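Local coordinates for mandelate racemase / muconate lactonizing enzyme (Burkholderia pseudomallei, PDB 2POD), which is of unknown function but belongs to the enolase superfamily and may be a lyase, at residues 328-333 with 344-349; 19-24 with 33-38. All blocks are in the same frame, centred on the assembly; numbering follows the deposited sequence.

Contact 1 (328-333 with 344-349); sequences VVLTAS and LVQESV
Val329 O is held twice by Ser333, whose CB in turn faces Gln346 on strand 346-348. The backbone N of Ser333 and its hydroxyl OG reach this oxygen from opposite faces of the carbonyl plane; Ser333 OG to Val329 O is short, 2.6 Å, with OG lifted 40° out of that plane. Ser333 OG stands anti to its own carbonyl carbon (chi1 -50°), which folds the hydroxyl back onto the preceding turn of the helix. The strand therefore meets the methylene: Gln346 CD lies 3.7 Å from Ser333 CB, its chain bent at chi2 so that the carboxamide packs beside that methylene. One turn earlier, Leu330 reaches over with a single branch. Its CD2 comes to 3.3 Å from Glu347 O and 4.2 Å from Ser348 CB, an apolar tip laid against the strand backbone. The Glu347 side chain lies about 5 Å from a bound sodium ion, and its OE2 hydrogen-bonds Thr122 OG1, while Ser348 OG bonds to Thr119. This is helix-on-strand packing of the TIM-barrel-like domain: segment 328-333 of helix 327-339 runs roughly antiparallel to strand 346-348, which pairs in parallel with strand 117-122, and Ile372 of strand 371-373 packs on both Leu330 and Gln346.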
loop_
_atom_site.group_PDB
_atom_site.type_symbol
_atom_site.label_atom_id
_atom_site.label_comp_id
_atom_site.label_asym_id
_atom_site.label_seq_id
_atom_site.Cartn_x
_atom_site.Cartn_y
_atom_site.Cartn_z
ATOM N N VAL B 328 0.334 -17.456 -41.264
ATOM C CA VAL B 328 0.983 -18.414 -40.368
ATOM C C VAL B 328 0.706 -18.052 -38.914
ATOM O O VAL B 328 0.438 -18.935 -38.090
ATOM C CB VAL B 328 2.503 -18.537 -40.645
ATOM C CG1 VAL B 328 3.239 -19.266 -39.517
ATOM C CG2 VAL B 328 2.738 -19.226 -41.961
ATOM N N VAL B 329 0.734 -16.749 -38.626
ATOM C CA VAL B 329 0.347 -16.217 -37.314
ATOM C C VAL B 329 -1.106 -16.543 -36.960
ATOM O O VAL B 329 -1.376 -16.991 -35.848
ATOM C CB VAL B 329 0.693 -14.700 -37.175
ATOM C CG1 VAL B 329 -0.117 -14.014 -36.083
ATOM C CG2 VAL B 329 2.165 -14.542 -36.891
ATOM N N LEU B 330 -2.018 -16.375 -37.920
ATOM C CA LEU B 330 -3.442 -16.701 -37.729
ATOM C C LEU B 330 -3.658 -18.179 -37.401
ATOM O O LEU B 330 -4.563 -18.533 -36.654
ATOM C CB LEU B 330 -4.254 -16.323 -38.981
ATOM C CG LEU B 330 -5.780 -16.100 -38.969
ATOM C CD1 LEU B 330 -6.515 -17.056 -39.872
ATOM C CD2 LEU B 330 -6.459 -16.032 -37.604
ATOM N N THR B 331 -2.811 -19.028 -37.966
ATOM C CA THR B 331 -2.933 -20.471 -37.838
ATOM C C THR B 331 -2.393 -20.918 -36.490
ATOM O O THR B 331 -3.049 -21.684 -35.780
ATOM C CB THR B 331 -2.168 -21.166 -38.973
ATOM O OG1 THR B 331 -2.610 -20.626 -40.219
ATOM C CG2 THR B 331 -2.391 -22.657 -38.961
ATOM N N ALA B 332 -1.201 -20.422 -36.155
ATOM C CA ALA B 332 -0.543 -20.672 -34.873
ATOM C C ALA B 332 -1.332 -20.141 -33.673
ATOM O O ALA B 332 -1.374 -20.786 -32.625
ATOM C CB ALA B 332 0.873 -20.096 -34.887
ATOM N N SER B 333 -1.965 -18.980 -33.836
ATOM C CA SER B 333 -2.820 -18.408 -32.798
ATOM C C SER B 333 -4.045 -19.269 -32.573
ATOM O O SER B 333 -4.514 -19.394 -31.436
ATOM C CB SER B 333 -3.275 -16.990 -33.156
ATOM O OG SER B 333 -2.193 -16.172 -33.546
ATOM N N LEU B 344 -10.740 -16.770 -25.365
ATOM C CA LEU B 344 -12.051 -16.105 -25.429
ATOM C C LEU B 344 -12.538 -16.069 -26.873
ATOM O O LEU B 344 -13.596 -16.619 -27.208
ATOM C CB LEU B 344 -11.936 -14.667 -24.908
ATOM C CG LEU B 344 -13.060 -13.852 -24.238
ATOM C CD1 LEU B 344 -12.841 -12.367 -24.523
ATOM C CD2 LEU B 344 -14.496 -14.265 -24.565
ATOM N N VAL B 345 -11.754 -15.394 -27.709
ATOM C CA VAL B 345 -12.023 -15.270 -29.133
ATOM C C VAL B 345 -10.705 -15.377 -29.871
ATOM O O VAL B 345 -9.642 -15.202 -29.281
ATOM C CB VAL B 345 -12.701 -13.921 -29.500
ATOM C CG1 VAL B 345 -14.212 -14.033 -29.402
ATOM C CG2 VAL B 345 -12.180 -12.778 -28.633
ATOM N N GLN B 346 -10.783 -15.679 -31.159
ATOM C CA GLN B 346 -9.643 -15.566 -32.048
ATOM C C GLN B 346 -9.919 -14.506 -33.098
ATOM O O GLN B 346 -10.837 -14.659 -33.908
ATOM C CB GLN B 346 -9.361 -16.914 -32.712
ATOM C CG GLN B 346 -8.247 -16.875 -33.736
ATOM C CD GLN B 346 -6.958 -16.361 -33.154
ATOM O OE1 GLN B 346 -6.433 -15.338 -33.586
ATOM N NE2 GLN B 346 -6.442 -17.063 -32.157
ATOM N N GLU B 347 -9.126 -13.436 -33.073
ATOM C CA GLU B 347 -9.109 -12.421 -34.137
ATOM C C GLU B 347 -8.920 -13.047 -35.518
ATOM O O GLU B 347 -8.042 -13.886 -35.709
ATOM C CB GLU B 347 -8.000 -11.399 -33.865
ATOM C CG GLU B 347 -7.931 -10.229 -34.845
ATOM C CD GLU B 347 -7.203 -9.016 -34.275
ATOM O OE1 GLU B 347 -6.840 -9.036 -33.080
ATOM O OE2 GLU B 347 -7.006 -8.030 -35.019
ATOM N N SER B 348 -9.769 -12.645 -36.457
ATOM C CA SER B 348 -9.542 -12.899 -37.874
ATOM C C SER B 348 -10.056 -11.730 -38.711
ATOM O O SER B 348 -10.900 -10.947 -38.255
ATOM C CB SER B 348 -10.223 -14.201 -38.298
ATOM O OG SER B 348 -11.637 -14.053 -38.342
ATOM N N VAL B 349 -9.532 -11.610 -39.929
ATOM C CA VAL B 349 -9.942 -10.562 -40.868
ATOM C C VAL B 349 -10.409 -11.216 -42.172
ATOM O O VAL B 349 -9.620 -11.861 -42.857
ATOM C CB VAL B 349 -8.777 -9.578 -41.159
ATOM C CG1 VAL B 349 -9.250 -8.410 -42.013
ATOM C CG2 VAL B 349 -8.190 -9.052 -39.871
#

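Contact 2 (19-24 with 33-38); sequences LLWVLV and LGETFY
Glu35 and Trp21 stand side by side on one face of the antiparallel hairpin formed by strands 19-26 and 31-37, part of the N-terminal domain sheet. Glu35 starts with CB 3.9 Å from Leu20 O, and its CG is anti to the backbone N, which brings the chain alongside the indole. CG then packs 3.6 Å from Trp21 CD1, and CD meets the methyl Leu19 CD1 at 3.7 Å. At the tip, OE2 receives the indole N-H, Trp21 NE1 to Glu35 OE2 being 2.9 Å. The bond uses the anti lone pair of the carboxylate and is bent, with an N-H...O angle of 138° and the oxygen 25° out of the ring plane. Beyond the hairpin the carboxylate also takes the backbone N-H groups of Val328 and Val329 in the first turn of helix 327-339. Leu19 splits its methyls: CD2 lies over the rim of one Trp21 face, while CD1 also touches the edge of the Phe37 ring. At the other end of this face, Leu33 CD2 sits 3.9 Å from Leu23 CD2. The reverse face carries Leu20 and Thr36, which meet through Leu20 CD2 and Thr36 CG2, together with Val22; helices 40-55 and 81-101 cover it, while Thr36 OG1 binds Ser297 O. The hydrogen-bonded pairs are Leu20 with Thr36 and Val22 with Gly34. In the latter, Gly34 N reaches Val22 O at 2.7 Å with a nearly straight angle of 173°.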
loop_
_atom_site.group_PDB
_atom_site.type_symbol
_atom_site.label_atom_id
_atom_site.label_comp_id
_atom_site.label_asym_id
_atom_site.label_seq_id
_atom_site.Cartn_x
_atom_site.Cartn_y
_atom_site.Cartn_z
ATOM N N LEU B 19 5.747 -8.229 -44.024
ATOM C CA LEU B 19 5.676 -9.652 -43.725
ATOM C C LEU B 19 7.046 -10.307 -43.784
ATOM O O LEU B 19 7.844 -10.032 -44.680
ATOM C CB LEU B 19 4.718 -10.336 -44.700
ATOM C CG LEU B 19 4.302 -11.803 -44.582
ATOM C CD1 LEU B 19 3.516 -12.077 -43.311
ATOM C CD2 LEU B 19 3.453 -12.119 -45.789
ATOM N N LEU B 20 7.318 -11.178 -42.818
ATOM C CA LEU B 20 8.520 -11.991 -42.865
ATOM C C LEU B 20 8.186 -13.451 -42.602
ATOM O O LEU B 20 7.575 -13.771 -41.589
ATOM C CB LEU B 20 9.568 -11.468 -41.881
ATOM C CG LEU B 20 10.862 -12.265 -41.694
ATOM C CD1 LEU B 20 11.733 -12.180 -42.936
ATOM C CD2 LEU B 20 11.630 -11.752 -40.484
ATOM N N TRP B 21 8.579 -14.326 -43.526
ATOM C CA TRP B 21 8.607 -15.758 -43.261
ATOM C C TRP B 21 9.994 -16.234 -42.898
ATOM O O TRP B 21 10.985 -15.666 -43.344
ATOM C CB TRP B 21 8.076 -16.545 -44.448
ATOM C CG TRP B 21 6.624 -16.356 -44.657
ATOM C CD1 TRP B 21 5.635 -16.549 -43.743
ATOM C CD2 TRP B 21 5.985 -15.932 -45.862
ATOM N NE1 TRP B 21 4.411 -16.272 -44.302
ATOM C CE2 TRP B 21 4.597 -15.891 -45.605
ATOM C CE3 TRP B 21 6.449 -15.584 -47.136
ATOM C CZ2 TRP B 21 3.663 -15.525 -46.582
ATOM C CZ3 TRP B 21 5.519 -15.214 -48.107
ATOM C CH2 TRP B 21 4.142 -15.181 -47.820
ATOM N N VAL B 22 10.052 -17.255 -42.044
ATOM C CA VAL B 22 11.304 -17.920 -41.691
ATOM C C VAL B 22 11.128 -19.428 -41.846
ATOM O O VAL B 22 10.096 -19.979 -41.459
ATOM C CB VAL B 22 11.764 -17.604 -40.236
ATOM C CG1 VAL B 22 13.179 -18.120 -39.998
ATOM C CG2 VAL B 22 11.727 -16.121 -39.970
ATOM N N LEU B 23 12.134 -20.077 -42.428
ATOM C CA LEU B 23 12.149 -21.524 -42.611
ATOM C C LEU B 23 13.362 -22.111 -41.920
ATOM O O LEU B 23 14.484 -21.663 -42.152
ATOM C CB LEU B 23 12.190 -21.880 -44.099
ATOM C CG LEU B 23 10.927 -21.658 -44.931
ATOM C CD1 LEU B 23 11.266 -21.719 -46.410
ATOM C CD2 LEU B 23 9.854 -22.676 -44.597
ATOM N N VAL B 24 13.135 -23.111 -41.069
ATOM C CA VAL B 24 14.219 -23.756 -40.327
ATOM C C VAL B 24 14.384 -25.193 -40.813
ATOM O O VAL B 24 13.476 -26.012 -40.667
ATOM C CB VAL B 24 13.970 -23.716 -38.787
ATOM C CG1 VAL B 24 15.049 -24.490 -38.029
ATOM C CG2 VAL B 24 13.907 -22.276 -38.293
ATOM N N LEU B 33 7.965 -23.758 -40.340
ATOM C CA LEU B 33 7.575 -22.442 -40.847
ATOM C C LEU B 33 7.279 -21.462 -39.713
ATOM O O LEU B 33 6.409 -21.706 -38.872
ATOM C CB LEU B 33 6.346 -22.554 -41.741
ATOM C CG LEU B 33 6.298 -21.818 -43.079
ATOM C CD1 LEU B 33 4.854 -21.728 -43.534
ATOM C CD2 LEU B 33 6.983 -20.435 -43.099
ATOM N N GLY B 34 8.009 -20.352 -39.711
ATOM C CA GLY B 34 7.714 -19.225 -38.841
ATOM C C GLY B 34 7.284 -17.985 -39.594
ATOM O O GLY B 34 7.429 -17.895 -40.821
ATOM N N GLU B 35 6.757 -17.022 -38.846
ATOM C CA GLU B 35 6.299 -15.760 -39.412
ATOM C C GLU B 35 6.407 -14.649 -38.375
ATOM O O GLU B 35 6.232 -14.903 -37.186
ATOM C CB GLU B 35 4.846 -15.896 -39.848
ATOM C CG GLU B 35 4.367 -14.875 -40.844
ATOM C CD GLU B 35 2.901 -15.044 -41.142
ATOM O OE1 GLU B 35 2.085 -14.793 -40.239
ATOM O OE2 GLU B 35 2.560 -15.450 -42.268
ATOM N N THR B 36 6.681 -13.429 -38.834
ATOM C CA THR B 36 6.381 -12.219 -38.064
ATOM C C THR B 36 6.041 -11.011 -38.942
ATOM O O THR B 36 6.257 -11.036 -40.152
ATOM C CB THR B 36 7.517 -11.860 -37.076
ATOM O OG1 THR B 36 7.081 -10.799 -36.216
ATOM C CG2 THR B 36 8.782 -11.447 -37.809
ATOM N N PHE B 37 5.518 -9.958 -38.319
ATOM C CA PHE B 37 4.946 -8.827 -39.037
ATOM C C PHE B 37 5.458 -7.495 -38.478
ATOM O O PHE B 37 5.774 -7.396 -37.285
ATOM C CB PHE B 37 3.423 -8.893 -38.955
ATOM C CG PHE B 37 2.708 -8.208 -40.092
ATOM C CD1 PHE B 37 2.515 -8.861 -41.310
ATOM C CD2 PHE B 37 2.205 -6.915 -39.939
ATOM C CE1 PHE B 37 1.833 -8.232 -42.358
ATOM C CE2 PHE B 37 1.518 -6.279 -40.979
ATOM C CZ PHE B 37 1.335 -6.939 -42.193
ATOM N N TYR B 38 5.530 -6.488 -39.355
ATOM C CA TYR B 38 6.261 -5.228 -39.152
ATOM C C TYR B 38 7.768 -5.357 -39.061
ATOM O O TYR B 38 8.277 -6.342 -38.536
ATOM C CB TYR B 38 5.714 -4.385 -37.984
ATOM C CG TYR B 38 4.261 -3.996 -38.118
ATOM C CD1 TYR B 38 3.745 -3.516 -39.326
ATOM C CD2 TYR B 38 3.401 -4.100 -37.031
ATOM C CE1 TYR B 38 2.403 -3.159 -39.441
ATOM C CE2 TYR B 38 2.060 -3.751 -37.137
ATOM C CZ TYR B 38 1.567 -3.283 -38.342
ATOM O OH TYR B 38 0.239 -2.936 -38.430
#

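Overall arrangement
Both contacts are buried, but contact 1 lies in the barrel domain, its centre about 7 Å from the centre of the chain, and contact 2 in the N-terminal domain, its centre about 13 Å from that point, where Phe37 and Leu23 are partly exposed. They share no helix or strand. The barrel contact is a small, mainly side-chain interface between helix and strand; the hairpin has a backbone ladder and nearly three times the buried surface. The two meet at the domain interface: Glu35 OE1 probably accepts from Val329 N at 2.9 Å, OE2 from Val328 N at 3.2 Å, and Val328 CG2 packs 3.6 Å from Leu33 CD1. The early helix N-H groups would be expected to stabilise the carboxylate.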